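Local structure of importin-95 (Chaetomium thermophilum, 4XRI) at residues Glu201-Ala206 with Ser243-Gly248; Phe710-Leu715 with Ile761-Gly766. The protein is a nuclear transport receptor of the importin-beta family that carries protein cargo into the nucleus and probably binds a small GTPase of the Ran type. The protein carries 2 engineered substitutions. One frame throughout, in Å; residues are numbered along the deposited sequence.

Interaction 1: Glu201-Ala206 with Ser243-Gly248; sequences EVRFAA and SRIQQG. With SO4 (sulfate ion), chain D.
The axes of 201-206 and 243-248, parts of helices 200-212 and 243-260, approach to 8.8 Å and run 13° from parallel; the long chain of Arg203 reaches across from the first. Its CB sits 3.7 Å from Ile245 CD1, the tip of the isoleucine. CG leaves anti to the carbonyl carbon, CD already lies by that methyl, and the bend at chi3 (73°) brings NE and the guanidinium back past it, so that CD1 ends over one guanidinium face, toward its rim. The two side chains cross at about a right angle. NE donates a hydrogen bond to Ala193 O, NH2 has Ile245 CG2 at 4.2 Å, and NH1 meets a sulfate ion, probably from the crystallisation liquor: a fairly straight bond of 3.1 Å to SO4 O2 and a weak, bent one to O1. An alanine here would remove the guanidinium and would probably loosen the packing over Ile245 CD1 and the tie to Ala193.

Phe204, its CG anti to the backbone N (chi1 175°), sets CD1 3.1 Å from Arg244 O, while Arg244 CB rests over one ring face. Gly248 suits its place because a CB would crowd Phe204 CE1. No hydrogen bond joins the segments: they meet by van der Waals packing, largely of carbon, and the Arg203 guanidinium bonds Ala193 O and an anion instead.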
loop_
_atom_site.group_PDB
_atom_site.type_symbol
_atom_site.label_atom_id
_atom_site.label_comp_id
_atom_site.label_asym_id
_atom_site.label_seq_id
_atom_site.Cartn_x
_atom_site.Cartn_y
_atom_site.Cartn_z
ATOM N N GLU A 201 38.693 -0.677 1.308
ATOM C CA GLU A 201 37.810 0.481 1.360
ATOM C C GLU A 201 37.378 0.861 -0.050
ATOM O O GLU A 201 36.215 1.172 -0.294
ATOM C CB GLU A 201 38.502 1.665 2.040
ATOM C CG GLU A 201 39.294 1.300 3.280
ATOM C CD GLU A 201 38.414 0.834 4.425
ATOM O OE1 GLU A 201 37.243 1.262 4.488
ATOM O OE2 GLU A 201 38.896 0.042 5.263
ATOM N N VAL A 202 38.337 0.830 -0.968
ATOM C CA VAL A 202 38.090 1.123 -2.371
ATOM C C VAL A 202 37.152 0.089 -2.985
ATOM O O VAL A 202 36.210 0.436 -3.699
ATOM C CB VAL A 202 39.414 1.167 -3.170
ATOM C CG1 VAL A 202 39.142 1.210 -4.666
ATOM C CG2 VAL A 202 40.258 2.359 -2.732
ATOM N N ARG A 203 37.412 -1.181 -2.687
ATOM C CA ARG A 203 36.587 -2.274 -3.195
ATOM C C ARG A 203 35.131 -2.150 -2.755
ATOM O O ARG A 203 34.218 -2.366 -3.555
ATOM C CB ARG A 203 37.144 -3.629 -2.749
ATOM C CG ARG A 203 38.330 -4.123 -3.565
ATOM C CD ARG A 203 38.687 -5.561 -3.211
ATOM N NE ARG A 203 37.716 -6.519 -3.735
ATOM C CZ ARG A 203 37.702 -7.813 -3.429
ATOM N NH1 ARG A 203 38.603 -8.305 -2.590
ATOM N NH2 ARG A 203 36.784 -8.612 -3.955
ATOM N N PHE A 204 34.916 -1.793 -1.491
ATOM C CA PHE A 204 33.557 -1.634 -0.982
ATOM C C PHE A 204 32.843 -0.472 -1.661
ATOM O O PHE A 204 31.671 -0.574 -2.022
ATOM C CB PHE A 204 33.550 -1.415 0.530
ATOM C CG PHE A 204 32.181 -1.135 1.082
ATOM C CD1 PHE A 204 31.208 -2.116 1.066
ATOM C CD2 PHE A 204 31.863 0.111 1.600
ATOM C CE1 PHE A 204 29.945 -1.871 1.561
ATOM C CE2 PHE A 204 30.597 0.365 2.098
ATOM C CZ PHE A 204 29.637 -0.630 2.079
ATOM N N ALA A 205 33.562 0.633 -1.830
ATOM C CA ALA A 205 33.017 1.811 -2.489
ATOM C C ALA A 205 32.674 1.493 -3.941
ATOM O O ALA A 205 31.662 1.954 -4.469
ATOM C CB ALA A 205 34.001 2.965 -2.415
ATOM N N ALA A 206 33.524 0.692 -4.574
ATOM C CA ALA A 206 33.357 0.348 -5.980
ATOM C C ALA A 206 32.176 -0.589 -6.208
ATOM O O ALA A 206 31.397 -0.396 -7.141
ATOM C CB ALA A 206 34.631 -0.277 -6.517
ATOM N N SER A 243 33.876 -8.492 5.358
ATOM C CA SER A 243 32.427 -8.553 5.526
ATOM C C SER A 243 31.686 -7.460 4.763
ATOM O O SER A 243 30.649 -7.717 4.149
ATOM C CB SER A 243 32.068 -8.468 7.010
ATOM O OG SER A 243 30.725 -8.055 7.186
ATOM N N ARG A 244 32.214 -6.241 4.815
ATOM C CA ARG A 244 31.595 -5.106 4.138
ATOM C C ARG A 244 31.512 -5.329 2.632
ATOM O O ARG A 244 30.493 -5.032 2.011
ATOM C CB ARG A 244 32.367 -3.818 4.439
ATOM C CG ARG A 244 32.093 -3.250 5.820
ATOM C CD ARG A 244 30.727 -2.592 5.868
ATOM N NE ARG A 244 30.140 -2.643 7.203
ATOM C CZ ARG A 244 28.990 -2.067 7.535
ATOM N NH1 ARG A 244 28.528 -2.171 8.774
ATOM N NH2 ARG A 244 28.303 -1.382 6.630
ATOM N N ILE A 245 32.587 -5.856 2.054
ATOM C CA ILE A 245 32.636 -6.125 0.620
ATOM C C ILE A 245 31.586 -7.163 0.231
ATOM O O ILE A 245 30.891 -7.009 -0.776
ATOM C CB ILE A 245 34.029 -6.612 0.185
ATOM C CG1 ILE A 245 35.092 -5.574 0.550
ATOM C CG2 ILE A 245 34.055 -6.905 -1.307
ATOM C CD1 ILE A 245 36.478 -5.928 0.056
ATOM N N GLN A 246 31.483 -8.214 1.042
ATOM C CA GLN A 246 30.453 -9.234 0.869
ATOM C C GLN A 246 29.063 -8.614 0.835
ATOM O O GLN A 246 28.264 -8.903 -0.057
ATOM C CB GLN A 246 30.519 -10.271 1.995
ATOM C CG GLN A 246 31.496 -11.406 1.761
ATOM C CD GLN A 246 31.173 -12.623 2.610
ATOM O OE1 GLN A 246 31.168 -12.554 3.838
ATOM N NE2 GLN A 246 30.887 -13.741 1.956
ATOM N N GLN A 247 28.790 -7.762 1.819
ATOM C CA GLN A 247 27.502 -7.087 1.935
ATOM C C GLN A 247 27.169 -6.271 0.694
ATOM O O GLN A 247 26.058 -6.347 0.173
ATOM C CB GLN A 247 27.482 -6.179 3.167
ATOM C CG GLN A 247 27.551 -6.921 4.484
ATOM C CD GLN A 247 27.588 -5.985 5.675
ATOM O OE1 GLN A 247 26.799 -5.044 5.764
ATOM N NE2 GLN A 247 28.516 -6.232 6.593
ATOM N N GLY A 248 28.138 -5.488 0.231
ATOM C CA GLY A 248 27.965 -4.689 -0.966
ATOM C C GLY A 248 27.706 -5.568 -2.173
ATOM O O GLY A 248 26.867 -5.255 -3.018
HETATM S S SO4 D . 39.700 -11.468 -1.502
HETATM O O1 SO4 D . 39.784 -10.177 -0.829
HETATM O O2 SO4 D . 38.683 -11.406 -2.549
HETATM O O3 SO4 D . 40.992 -11.796 -2.096
HETATM O O4 SO4 D . 39.341 -12.493 -0.528
#

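Interaction 2: Phe710-Leu715 with Ile761-Gly766; sequences FKPAIL and ISLREG
Pro712 and Leu763 face each other, their CA atoms 4.2 Å apart, where 711-715 of helix 711-725 nears 761-766 of helix 754-780; the axes of these short segments approach to 7.6 Å, inclined by 16°. The backbones pack closely at Gly766. Its CA lies 3.6 Å from Pro712 O in a CA-H...O contact, and a CB on residue 766 would clash with that oxygen, so glycine fits where a larger residue would hold the helices apart. Beside it, Leu715 CB packs on Gly766 O. Leu763, with CG anti to the backbone N (chi1 179°), sends CD1 between two neighbours: Leu715 CD1 at 3.6 Å and, crossing obliquely, the methylenes CG and CD of Lys711. The lysine thus gives its aliphatic part to the core, while NZ makes a weak hydrogen bond to Gln742. Proline suits the first turn of its helix, where no earlier carbonyl awaits its missing N-H, and its ring lays CG near Leu763 CA.

The looser margin is at Ser762, which is partly exposed and contributes little surface; its OG touches Pro712 CB without any hydrogen bond across the interface. Such near-parallel packing of helices separated by one helix in the chain builds the HEAT-repeat solenoid of importin-beta.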
loop_
_atom_site.group_PDB
_atom_site.type_symbol
_atom_site.label_atom_id
_atom_site.label_comp_id
_atom_site.label_asym_id
_atom_site.label_seq_id
_atom_site.Cartn_x
_atom_site.Cartn_y
_atom_site.Cartn_z
ATOM N N PHE A 710 -12.353 14.289 -4.740
ATOM C CA PHE A 710 -13.725 14.019 -4.332
ATOM C C PHE A 710 -14.674 13.875 -5.518
ATOM O O PHE A 710 -15.783 13.362 -5.365
ATOM C CB PHE A 710 -14.242 15.129 -3.409
ATOM C CG PHE A 710 -13.383 15.369 -2.201
ATOM C CD1 PHE A 710 -13.325 14.440 -1.177
ATOM C CD2 PHE A 710 -12.644 16.535 -2.086
ATOM C CE1 PHE A 710 -12.535 14.663 -0.064
ATOM C CE2 PHE A 710 -11.855 16.765 -0.974
ATOM C CZ PHE A 710 -11.803 15.828 0.037
ATOM N N LYS A 711 -14.241 14.321 -6.693
ATOM C CA LYS A 711 -15.133 14.405 -7.850
ATOM C C LYS A 711 -15.781 13.073 -8.282
ATOM O O LYS A 711 -16.980 13.048 -8.538
ATOM C CB LYS A 711 -14.399 15.012 -9.044
ATOM C CG LYS A 711 -15.320 15.322 -10.226
ATOM C CD LYS A 711 -14.588 15.993 -11.380
ATOM C CE LYS A 711 -14.267 17.442 -11.069
ATOM N NZ LYS A 711 -13.665 18.132 -12.236
ATOM N N PRO A 712 -15.009 11.962 -8.351
ATOM C CA PRO A 712 -15.660 10.706 -8.756
ATOM C C PRO A 712 -16.855 10.319 -7.885
ATOM O O PRO A 712 -17.895 9.930 -8.417
ATOM C CB PRO A 712 -14.535 9.670 -8.619
ATOM C CG PRO A 712 -13.291 10.445 -8.845
ATOM C CD PRO A 712 -13.550 11.786 -8.218
ATOM N N ALA A 713 -16.709 10.433 -6.569
ATOM C CA ALA A 713 -17.792 10.092 -5.650
ATOM C C ALA A 713 -18.918 11.123 -5.718
ATOM O O ALA A 713 -20.088 10.794 -5.524
ATOM C CB ALA A 713 -17.267 9.975 -4.235
ATOM N N ILE A 714 -18.556 12.371 -5.995
ATOM C CA ILE A 714 -19.536 13.451 -6.105
ATOM C C ILE A 714 -20.445 13.248 -7.318
ATOM O O ILE A 714 -21.653 13.498 -7.259
ATOM C CB ILE A 714 -18.840 14.826 -6.198
ATOM C CG1 ILE A 714 -18.269 15.220 -4.836
ATOM C CG2 ILE A 714 -19.800 15.899 -6.685
ATOM C CD1 ILE A 714 -17.456 16.496 -4.865
ATOM N N LEU A 715 -19.860 12.772 -8.413
ATOM C CA LEU A 715 -20.624 12.505 -9.627
ATOM C C LEU A 715 -21.554 11.317 -9.430
ATOM O O LEU A 715 -22.709 11.346 -9.850
ATOM C CB LEU A 715 -19.691 12.254 -10.810
ATOM C CG LEU A 715 -18.718 13.393 -11.118
ATOM C CD1 LEU A 715 -17.954 13.105 -12.394
ATOM C CD2 LEU A 715 -19.449 14.730 -11.204
ATOM N N ILE A 761 -10.421 6.275 -14.504
ATOM C CA ILE A 761 -11.323 5.128 -14.525
ATOM C C ILE A 761 -12.401 5.305 -13.462
ATOM O O ILE A 761 -13.589 5.121 -13.724
ATOM C CB ILE A 761 -10.581 3.802 -14.278
ATOM C CG1 ILE A 761 -9.683 3.457 -15.466
ATOM C CG2 ILE A 761 -11.574 2.674 -14.033
ATOM C CD1 ILE A 761 -8.926 2.161 -15.284
ATOM N N SER A 762 -11.974 5.679 -12.262
ATOM C CA SER A 762 -12.898 5.932 -11.167
ATOM C C SER A 762 -13.831 7.096 -11.487
ATOM O O SER A 762 -15.027 7.039 -11.199
ATOM C CB SER A 762 -12.133 6.219 -9.877
ATOM O OG SER A 762 -13.020 6.582 -8.834
ATOM N N LEU A 763 -13.270 8.150 -12.069
ATOM C CA LEU A 763 -14.037 9.337 -12.424
ATOM C C LEU A 763 -15.149 8.999 -13.409
ATOM O O LEU A 763 -16.294 9.426 -13.249
ATOM C CB LEU A 763 -13.119 10.407 -13.019
ATOM C CG LEU A 763 -13.778 11.710 -13.472
ATOM C CD1 LEU A 763 -14.372 12.444 -12.285
ATOM C CD2 LEU A 763 -12.769 12.587 -14.194
ATOM N N ARG A 764 -14.802 8.221 -14.428
ATOM C CA ARG A 764 -15.745 7.877 -15.484
ATOM C C ARG A 764 -16.796 6.886 -15.001
ATOM O O ARG A 764 -17.896 6.824 -15.549
ATOM C CB ARG A 764 -14.997 7.329 -16.698
ATOM C CG ARG A 764 -14.171 8.401 -17.400
ATOM C CD ARG A 764 -13.520 7.900 -18.675
ATOM N NE ARG A 764 -13.074 9.021 -19.501
ATOM C CZ ARG A 764 -12.706 8.917 -20.774
ATOM N NH1 ARG A 764 -12.328 9.996 -21.446
ATOM N NH2 ARG A 764 -12.722 7.736 -21.374
ATOM N N GLU A 765 -16.455 6.116 -13.972
ATOM C CA GLU A 765 -17.455 5.332 -13.257
ATOM C C GLU A 765 -18.493 6.283 -12.679
ATOM O O GLU A 765 -19.699 6.061 -12.802
ATOM C CB GLU A 765 -16.820 4.498 -12.140
ATOM C CG GLU A 765 -16.045 3.286 -12.611
ATOM C CD GLU A 765 -15.452 2.502 -11.455
ATOM O OE1 GLU A 765 -15.961 2.637 -10.321
ATOM O OE2 GLU A 765 -14.472 1.759 -11.676
ATOM N N GLY A 766 -18.001 7.348 -12.054
ATOM C CA GLY A 766 -18.845 8.376 -11.477
ATOM C C GLY A 766 -19.717 9.056 -12.511
ATOM O O GLY A 766 -20.921 9.202 -12.306
#

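How the interactions relate
After eleven helices the chain reaches helix 200-212, where interaction 1 opens; it continues through helix 224-238 and returns at helix 243-260, where the contact closes a mostly helical excursion of 36 residues. Only much later does interaction 2 open on helix 711-725; the chain then runs through helix 730-743 and comes back at helix 754-780, with 45 residues between the segments. The two contacts are therefore in series, neither nested nor crossed. The centres of interaction 1 and interaction 2 lie about 52 Å apart, on opposite sides of the chain's centre. Each ties together near-parallel helices of a local stretch, one in the N-terminal part of the solenoid and one in its C-terminal part.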